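Local structure of cytoplasmic export protein 1 (Saccharomyces cerevisiae, 3VWA) at residues 55-63 with 76-86. The protein binds tRNA and takes part in its nuclear export, probably collecting it from export receptors at the nuclear pore and delivering aminoacylated tRNA to the translation machinery. Sequence-based numbering, arbitrary orientation.
Sequences ILNAVHKSK and TFDSDPQSTFI
Val59 lays its two methyls on segment 76-86 and buries more of its own surface there than any other residue of 55-63. CG1, anti to the backbone N (chi1 168°), rests against Asp78 OD2 at 3.4 Å and also meets the side chain of Thr76, while CG2 turns toward Thr84 and Ile86. A beta-branched valine suits this place, since its short fork serves both sides at once. Thr76 offers the helix both its branches: OG1 lies 3.2 Å from Lys63 CG, beside the aliphatic part of that lysine, and CG2 faces Ser62 CB. Deeper in, Ile86 sends CD1 to within 3.4 Å of Ser62 OG and 4.3 Å of Ala58 CB, where a small residue leaves room for an isoleucine. Ser62 can sit in this apolar setting because its hydroxyl donates to Ala58 O at 2.8 Å; Ser62 N reaches the same oxygen from the opposite face of the carbonyl plane. Ile55 CG2 touches Thr84 CG2 at 3.8 Å. Thr84 turns this methyl to the helix and spends OG1 on Arg47 and on Asp80 O, 2.6 Å away, at the first residue of the type II turn Asp80-Ser83. Trp26 of strand 26-33 completes the buried layer against Ile55, Ala58 and Ile86. The cross-strand pair Phe77 and Phe85 points to the other side of the sheet, toward Phe11. Helix 52-64, packed on an antiparallel sheet beside the hairpin that follows it, corresponds in order and placement to helix C and strands 4 and 5 of a protein-kinase N-lobe, consistent with this protein's kinase-like domain.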
ATOM      1  N   ILE A  55     -36.688  -9.796  -6.886  1.00 31.36           N
ATOM      2  CA  ILE A  55     -35.545 -10.699  -6.968  1.00 35.94           C
ATOM      3  C   ILE A  55     -35.315 -11.246  -8.375  1.00 35.33           C
ATOM      4  O   ILE A  55     -34.178 -11.238  -8.841  1.00 38.28           O
ATOM      5  CB  ILE A  55     -35.654 -11.900  -6.014  1.00 35.21           C
ATOM      6  CG1 ILE A  55     -35.852 -11.464  -4.560  1.00 36.55           C
ATOM      7  CG2 ILE A  55     -34.413 -12.766  -6.168  1.00 32.39           C
ATOM      8  CD1 ILE A  55     -34.623 -10.800  -3.927  1.00 35.39           C
ATOM      9  N   LEU A  56     -36.388 -11.683  -9.036  1.00 36.65           N
ATOM     10  CA  LEU A  56     -36.339 -12.248 -10.424  1.00 40.42           C
ATOM     11  C   LEU A  56     -36.009 -11.211 -11.510  1.00 36.30           C
ATOM     12  O   LEU A  56     -35.266 -11.485 -12.446  1.00 32.75           O
ATOM     13  CB  LEU A  56     -37.678 -12.960 -10.764  1.00 37.65           C
ATOM     14  CG  LEU A  56     -37.899 -14.468 -10.460  1.00 38.65           C
ATOM     15  CD1 LEU A  56     -36.725 -15.176  -9.761  1.00 34.30           C
ATOM     16  CD2 LEU A  56     -39.231 -14.700  -9.741  1.00 33.25           C
ATOM     17  N   ASN A  57     -36.566 -10.009 -11.381  1.00 36.94           N
ATOM     18  CA  ASN A  57     -36.202  -8.938 -12.311  1.00 33.63           C
ATOM     19  C   ASN A  57     -34.713  -8.613 -12.154  1.00 35.52           C
ATOM     20  O   ASN A  57     -33.987  -8.523 -13.168  1.00 38.04           O
ATOM     21  CB  ASN A  57     -37.097  -7.704 -12.110  1.00 36.39           C
ATOM     22  CG  ASN A  57     -36.820  -6.606 -13.128  1.00 37.12           C
ATOM     23  OD1 ASN A  57     -36.889  -6.827 -14.334  1.00 35.60           O
ATOM     24  ND2 ASN A  57     -36.487  -5.418 -12.640  1.00 35.65           N
ATOM     25  N   ALA A  58     -34.238  -8.506 -10.899  1.00 33.95           N
ATOM     26  CA  ALA A  58     -32.815  -8.258 -10.643  1.00 33.87           C
ATOM     27  C   ALA A  58     -31.937  -9.304 -11.282  1.00 32.29           C
ATOM     28  O   ALA A  58     -30.982  -8.944 -11.951  1.00 34.80           O
ATOM     29  CB  ALA A  58     -32.472  -8.164  -9.153  1.00 29.55           C
ATOM     30  N   VAL A  59     -32.205 -10.584 -11.041  1.00 31.71           N
ATOM     31  CA  VAL A  59     -31.505 -11.630 -11.768  1.00 31.37           C
ATOM     32  C   VAL A  59     -31.477 -11.412 -13.282  1.00 32.95           C
ATOM     33  O   VAL A  59     -30.423 -11.515 -13.905  1.00 34.78           O
ATOM     34  CB  VAL A  59     -32.087 -13.025 -11.485  1.00 35.24           C
ATOM     35  CG1 VAL A  59     -31.530 -14.069 -12.484  1.00 37.28           C
ATOM     36  CG2 VAL A  59     -31.765 -13.428 -10.055  1.00 33.86           C
ATOM     37  N   HIS A  60     -32.629 -11.091 -13.861  1.00 35.02           N
ATOM     38  CA  HIS A  60     -32.753 -10.996 -15.320  1.00 41.29           C
ATOM     39  C   HIS A  60     -31.959  -9.823 -15.856  1.00 38.65           C
ATOM     40  O   HIS A  60     -31.176  -9.928 -16.817  1.00 36.88           O
ATOM     41  CB  HIS A  60     -34.249 -10.914 -15.692  1.00 46.24           C
ATOM     42  CG  HIS A  60     -34.499 -10.690 -17.160  1.00 46.61           C
ATOM     43  ND1 HIS A  60     -35.092  -9.580 -17.627  1.00 49.87           N
ATOM     44  CD2 HIS A  60     -34.176 -11.468 -18.275  1.00 48.94           C
ATOM     45  CE1 HIS A  60     -35.159  -9.639 -18.975  1.00 49.85           C
ATOM     46  NE2 HIS A  60     -34.589 -10.795 -19.366  1.00 50.39           N
ATOM     47  N   LYS A  61     -32.116  -8.681 -15.216  1.00 38.53           N
ATOM     48  CA  LYS A  61     -31.339  -7.503 -15.631  1.00 35.93           C
ATOM     49  C   LYS A  61     -29.822  -7.697 -15.461  1.00 31.83           C
ATOM     50  O   LYS A  61     -29.047  -7.351 -16.313  1.00 31.40           O
ATOM     51  CB  LYS A  61     -31.855  -6.260 -14.930  1.00 34.50           C
ATOM     52  CG  LYS A  61     -33.294  -5.935 -15.304  1.00 35.56           C
ATOM     53  CD  LYS A  61     -33.468  -5.891 -16.831  1.00 39.60           C
ATOM     54  CE  LYS A  61     -34.832  -5.380 -17.286  1.00 40.77           C
ATOM     55  NZ  LYS A  61     -35.822  -6.492 -17.395  1.00 46.34           N
ATOM     56  N   SER A  62     -29.413  -8.306 -14.369  1.00 35.94           N
ATOM     57  CA  SER A  62     -28.016  -8.717 -14.212  1.00 34.10           C
ATOM     58  C   SER A  62     -27.525  -9.505 -15.424  1.00 36.84           C
ATOM     59  O   SER A  62     -26.470  -9.192 -15.963  1.00 38.34           O
ATOM     60  CB  SER A  62     -27.874  -9.571 -12.977  1.00 31.77           C
ATOM     61  OG  SER A  62     -28.200  -8.772 -11.877  1.00 33.07           O
ATOM     62  N   LYS A  63     -28.297 -10.513 -15.833  1.00 36.95           N
ATOM     63  CA  LYS A  63     -27.940 -11.362 -16.961  1.00 43.04           C
ATOM     64  C   LYS A  63     -27.840 -10.560 -18.243  1.00 42.39           C
ATOM     65  O   LYS A  63     -26.908 -10.745 -19.002  1.00 45.35           O
ATOM     66  CB  LYS A  63     -28.934 -12.530 -17.143  1.00 45.00           C
ATOM     67  CG  LYS A  63     -28.501 -13.868 -16.542  1.00 51.38           C
ATOM     68  CD  LYS A  63     -29.321 -15.037 -17.117  1.00 55.36           C
ATOM     69  CE  LYS A  63     -28.707 -15.570 -18.417  1.00 58.13           C
ATOM     70  NZ  LYS A  63     -29.631 -16.458 -19.202  1.00 57.38           N
ATOM     71  N   THR A  76     -25.540 -15.977 -12.930  1.00 32.31           N
ATOM     72  CA  THR A  76     -26.738 -15.986 -12.086  1.00 33.67           C
ATOM     73  C   THR A  76     -27.340 -17.396 -11.893  1.00 39.07           C
ATOM     74  O   THR A  76     -27.132 -18.291 -12.759  1.00 37.69           O
ATOM     75  CB  THR A  76     -27.819 -15.031 -12.601  1.00 32.83           C
ATOM     76  OG1 THR A  76     -28.343 -15.513 -13.851  1.00 38.21           O
ATOM     77  CG2 THR A  76     -27.267 -13.633 -12.783  1.00 30.48           C
ATOM     78  N   PHE A  77     -28.055 -17.571 -10.763  1.00 39.18           N
ATOM     79  CA  PHE A  77     -28.770 -18.822 -10.380  1.00 41.32           C
ATOM     80  C   PHE A  77     -30.122 -18.473  -9.769  1.00 41.79           C
ATOM     81  O   PHE A  77     -30.166 -17.659  -8.856  1.00 38.38           O
ATOM     82  CB  PHE A  77     -27.984 -19.577  -9.317  1.00 39.27           C
ATOM     83  CG  PHE A  77     -26.577 -19.844  -9.709  1.00 43.05           C
ATOM     84  CD1 PHE A  77     -26.240 -21.017 -10.400  1.00 45.45           C
ATOM     85  CD2 PHE A  77     -25.587 -18.896  -9.451  1.00 42.92           C
ATOM     86  CE1 PHE A  77     -24.921 -21.230 -10.792  1.00 49.74           C
ATOM     87  CE2 PHE A  77     -24.285 -19.105  -9.842  1.00 41.93           C
ATOM     88  CZ  PHE A  77     -23.948 -20.271 -10.499  1.00 48.22           C
ATOM     89  N   ASP A  78     -31.208 -19.069 -10.259  1.00 39.24           N
ATOM     90  CA  ASP A  78     -32.559 -18.764  -9.733  1.00 40.03           C
ATOM     91  C   ASP A  78     -33.500 -19.983  -9.636  1.00 40.68           C
ATOM     92  O   ASP A  78     -34.689 -19.843  -9.313  1.00 39.11           O
ATOM     93  CB  ASP A  78     -33.232 -17.631 -10.538  1.00 38.58           C
ATOM     94  CG  ASP A  78     -33.273 -17.912 -12.021  1.00 43.93           C
ATOM     95  OD1 ASP A  78     -33.190 -19.103 -12.398  1.00 46.42           O
ATOM     96  OD2 ASP A  78     -33.350 -16.947 -12.819  1.00 44.57           O
ATOM     97  N   SER A  79     -32.978 -21.170  -9.924  1.00 40.06           N
ATOM     98  CA  SER A  79     -33.769 -22.410  -9.815  1.00 41.84           C
ATOM     99  C   SER A  79     -34.279 -22.684  -8.404  1.00 41.54           C
ATOM    100  O   SER A  79     -35.425 -23.053  -8.196  1.00 40.72           O
ATOM    101  CB  SER A  79     -32.927 -23.583 -10.277  1.00 37.60           C
ATOM    102  OG  SER A  79     -32.694 -23.387 -11.654  1.00 44.62           O
ATOM    103  N   ASP A  80     -33.391 -22.460  -7.456  1.00 42.62           N
ATOM    104  CA  ASP A  80     -33.572 -22.764  -6.058  1.00 44.76           C
ATOM    105  C   ASP A  80     -33.640 -21.407  -5.312  1.00 43.58           C
ATOM    106  O   ASP A  80     -32.686 -20.623  -5.351  1.00 41.11           O
ATOM    107  CB  ASP A  80     -32.369 -23.608  -5.633  1.00 42.81           C
ATOM    108  CG  ASP A  80     -32.385 -24.023  -4.162  1.00 47.52           C
ATOM    109  OD1 ASP A  80     -31.329 -24.527  -3.709  1.00 46.46           O
ATOM    110  OD2 ASP A  80     -33.410 -23.883  -3.471  1.00 47.46           O
ATOM    111  N   PRO A  81     -34.799 -21.104  -4.681  1.00 45.59           N
ATOM    112  CA  PRO A  81     -34.846 -19.948  -3.776  1.00 43.13           C
ATOM    113  C   PRO A  81     -33.946 -20.377  -2.634  1.00 47.05           C
ATOM    114  O   PRO A  81     -33.698 -21.563  -2.488  1.00 54.37           O
ATOM    115  CB  PRO A  81     -36.303 -19.920  -3.332  1.00 42.56           C
ATOM    116  CG  PRO A  81     -36.778 -21.343  -3.460  1.00 45.37           C
ATOM    117  CD  PRO A  81     -36.013 -21.953  -4.588  1.00 42.34           C
ATOM    118  N   GLN A  82     -33.423 -19.477  -1.834  1.00 52.33           N
ATOM    119  CA  GLN A  82     -32.353 -19.919  -0.901  1.00 57.09           C
ATOM    120  C   GLN A  82     -31.070 -20.533  -1.576  1.00 47.95           C
ATOM    121  O   GLN A  82     -30.093 -20.775  -0.894  1.00 53.12           O
ATOM    122  CB  GLN A  82     -32.910 -20.796   0.253  1.00 62.50           C
ATOM    123  CG  GLN A  82     -32.857 -22.311   0.055  1.00 62.04           C
ATOM    124  CD  GLN A  82     -33.750 -23.051   1.037  1.00 73.08           C
ATOM    125  OE1 GLN A  82     -34.602 -22.447   1.705  1.00 67.73           O
ATOM    126  NE2 GLN A  82     -33.567 -24.371   1.126  1.00 74.99           N
ATOM    127  N   SER A  83     -31.087 -20.778  -2.886  1.00 41.68           N
ATOM    128  CA  SER A  83     -29.840 -20.761  -3.696  1.00 42.93           C
ATOM    129  C   SER A  83     -29.933 -19.735  -4.843  1.00 38.60           C
ATOM    130  O   SER A  83     -29.449 -19.976  -5.955  1.00 34.38           O
ATOM    131  CB  SER A  83     -29.499 -22.125  -4.303  1.00 44.25           C
ATOM    132  OG  SER A  83     -28.690 -22.871  -3.424  1.00 53.40           O
ATOM    133  N   THR A  84     -30.568 -18.601  -4.578  1.00 36.15           N
ATOM    134  CA  THR A  84     -30.729 -17.576  -5.622  1.00 36.82           C
ATOM    135  C   THR A  84     -29.602 -16.535  -5.530  1.00 37.07           C
ATOM    136  O   THR A  84     -29.511 -15.772  -4.557  1.00 37.96           O
ATOM    137  CB  THR A  84     -32.168 -17.019  -5.599  1.00 36.77           C
ATOM    138  OG1 THR A  84     -33.057 -18.108  -5.892  1.00 45.62           O
ATOM    139  CG2 THR A  84     -32.389 -15.942  -6.659  1.00 35.72           C
ATOM    140  N   PHE A  85     -28.718 -16.557  -6.527  1.00 33.98           N
ATOM    141  CA  PHE A  85     -27.492 -15.764  -6.494  1.00 33.96           C
ATOM    142  C   PHE A  85     -27.286 -14.914  -7.719  1.00 31.85           C
ATOM    143  O   PHE A  85     -27.724 -15.249  -8.824  1.00 28.38           O
ATOM    144  CB  PHE A  85     -26.252 -16.630  -6.388  1.00 32.58           C
ATOM    145  CG  PHE A  85     -26.240 -17.596  -5.222  1.00 37.01           C
ATOM    146  CD1 PHE A  85     -26.304 -17.127  -3.898  1.00 35.57           C
ATOM    147  CD2 PHE A  85     -26.086 -18.980  -5.434  1.00 34.95           C
ATOM    148  CE1 PHE A  85     -26.240 -18.006  -2.817  1.00 35.26           C
ATOM    149  CE2 PHE A  85     -26.039 -19.878  -4.334  1.00 37.05           C
ATOM    150  CZ  PHE A  85     -26.115 -19.384  -3.031  1.00 33.16           C
ATOM    151  N   ILE A  86     -26.603 -13.797  -7.482  1.00 31.33           N
ATOM    152  CA  ILE A  86     -25.929 -13.031  -8.517  1.00 31.04           C
ATOM    153  C   ILE A  86     -24.452 -12.985  -8.118  1.00 30.05           C
ATOM    154  O   ILE A  86     -24.057 -12.472  -7.027  1.00 31.25           O
ATOM    155  CB  ILE A  86     -26.506 -11.605  -8.654  1.00 34.10           C
ATOM    156  CG1 ILE A  86     -28.020 -11.637  -8.953  1.00 37.18           C
ATOM    157  CG2 ILE A  86     -25.725 -10.824  -9.703  1.00 33.95           C
ATOM    158  CD1 ILE A  86     -28.730 -10.287  -8.844  1.00 36.91           C
TER